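Local coordinates for protein cellulase (PDB 4W7W) that probably hydrolyses the beta-1,4-glucosidic bonds of cellulose, as a family 5 glycoside hydrolase that binds cello-oligosaccharide in the cleft of its barrel, at residues K93-A98 with D144-F149. Sequence-based numbering, arbitrary orientation.
Sequences KSLEAA and DKAVIF
Leu95 spreads its forked end over the CG2 methyl of Val147, so that one valine branch is met by both leucine methyls. CD1 of Leu95 lies 3.6 Å from CG2 of Val147, and Leu95 CD2 is almost as near to the same carbon, at 3.7 Å. A chi1 of 178° carries CG opposite the backbone nitrogen and sends the leucine from the helix toward the barrel wall; its side chain lies at about a right angle to that of the valine. Beyond this shared methyl the two branches part: CD1 passes on to the CB of Ala146, at 4.1 Å, whereas CD2 comes up to the carboxylate of Asp144, 3.9 Å from OD2, an approach that is van der Waals contact and not a polar bond. No hydrogen bond joins the two segments.

The setting illustrates how a (beta/alpha)8 barrel dresses its strands with helices. Helix 85-100 packs here against the entry to strand 147-150, the fourth of the parallel barrel, while strand 104-109, the next element in the chain after that helix, is the neighbour of strand 147-150 in the sheet. Leu95 also touches Leu105 of that neighbouring strand and Phe141 of helix 127-141, and Val147 meets the same phenylalanine.

Ahead of the strand the chain makes a type I turn from Asp144 to Val147, closed by a bond of 3.0 Å from Val147 N to Asp144 O. At its other backbone polar atom, Val147 O accepts a hydrogen bond from ND2 of Asn181.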
# COMPACT_ATOMS: atom_id res chain seq x y z
N LYS A 93 -7.66 14.49 9.25
CA LYS A 93 -6.92 15.69 8.91
C LYS A 93 -6.08 15.48 7.64
O LYS A 93 -6.04 16.35 6.75
CB LYS A 93 -6.06 16.10 10.11
CG LYS A 93 -5.20 17.33 9.91
CD LYS A 93 -4.52 17.72 11.22
CE LYS A 93 -3.50 18.83 11.02
NZ LYS A 93 -2.61 18.93 12.21
N SER A 94 -5.43 14.33 7.52
CA SER A 94 -4.75 13.99 6.28
C SER A 94 -5.71 13.93 5.09
O SER A 94 -5.38 14.37 3.99
CB SER A 94 -3.99 12.66 6.40
OG SER A 94 -2.93 12.75 7.33
N LEU A 95 -6.90 13.38 5.31
CA LEU A 95 -7.89 13.32 4.26
C LEU A 95 -8.31 14.72 3.80
O LEU A 95 -8.48 14.94 2.60
CB LEU A 95 -9.10 12.53 4.72
CG LEU A 95 -10.25 12.43 3.73
CD1 LEU A 95 -9.83 11.84 2.39
CD2 LEU A 95 -11.35 11.61 4.36
N GLU A 96 -8.46 15.66 4.72
CA GLU A 96 -8.76 17.03 4.31
C GLU A 96 -7.69 17.57 3.38
O GLU A 96 -8.01 18.23 2.38
CB GLU A 96 -8.92 17.97 5.52
CG GLU A 96 -10.17 17.76 6.34
CD GLU A 96 -10.48 18.88 7.33
OE1 GLU A 96 -10.01 20.04 7.15
OE2 GLU A 96 -11.25 18.57 8.27
N ALA A 97 -6.43 17.31 3.71
CA ALA A 97 -5.34 17.80 2.88
C ALA A 97 -5.35 17.13 1.51
O ALA A 97 -5.16 17.80 0.47
CB ALA A 97 -4.01 17.56 3.56
N ALA A 98 -5.55 15.82 1.48
CA ALA A 98 -5.64 15.11 0.20
C ALA A 98 -6.76 15.68 -0.66
O ALA A 98 -6.57 16.01 -1.81
CB ALA A 98 -5.83 13.62 0.42
N ASP A 144 -16.84 9.08 1.66
CA ASP A 144 -15.68 9.81 1.17
C ASP A 144 -15.12 9.14 -0.14
O ASP A 144 -14.39 8.16 -0.07
CB ASP A 144 -14.62 9.91 2.29
CG ASP A 144 -15.11 10.69 3.55
OD1 ASP A 144 -15.59 11.84 3.45
OD2 ASP A 144 -14.99 10.17 4.69
N LYS A 145 -15.46 9.69 -1.31
CA LYS A 145 -15.01 9.16 -2.62
C LYS A 145 -13.48 9.17 -2.82
O LYS A 145 -12.92 8.45 -3.64
CB LYS A 145 -15.70 9.90 -3.77
CG LYS A 145 -17.13 9.45 -4.02
CD LYS A 145 -17.72 10.10 -5.26
CE LYS A 145 -18.69 9.16 -5.97
NZ LYS A 145 -17.97 8.13 -6.78
N ALA A 146 -12.82 10.02 -2.07
CA ALA A 146 -11.38 10.09 -2.13
C ALA A 146 -10.69 8.93 -1.41
O ALA A 146 -9.48 8.74 -1.60
CB ALA A 146 -10.89 11.41 -1.54
N VAL A 147 -11.41 8.19 -0.56
CA VAL A 147 -10.77 7.20 0.30
C VAL A 147 -10.76 5.82 -0.34
O VAL A 147 -11.80 5.35 -0.83
CB VAL A 147 -11.45 7.18 1.67
CG1 VAL A 147 -10.82 6.10 2.54
CG2 VAL A 147 -11.35 8.53 2.35
N ILE A 148 -9.59 5.20 -0.31
CA ILE A 148 -9.36 3.84 -0.79
C ILE A 148 -8.94 3.00 0.42
O ILE A 148 -8.16 3.47 1.26
CB ILE A 148 -8.27 3.85 -1.88
CG1 ILE A 148 -8.73 4.66 -3.10
CG2 ILE A 148 -7.87 2.45 -2.27
CD1 ILE A 148 -7.63 5.00 -4.07
N PHE A 149 -9.46 1.77 0.51
CA PHE A 149 -9.20 0.93 1.69
C PHE A 149 -8.08 -0.07 1.37
O PHE A 149 -8.28 -1.03 0.63
CB PHE A 149 -10.46 0.19 2.11
CG PHE A 149 -11.62 1.08 2.46
CD1 PHE A 149 -11.47 2.32 3.05
CD2 PHE A 149 -12.90 0.64 2.24
CE1 PHE A 149 -12.57 3.09 3.39
CE2 PHE A 149 -14.01 1.40 2.58
CZ PHE A 149 -13.84 2.62 3.18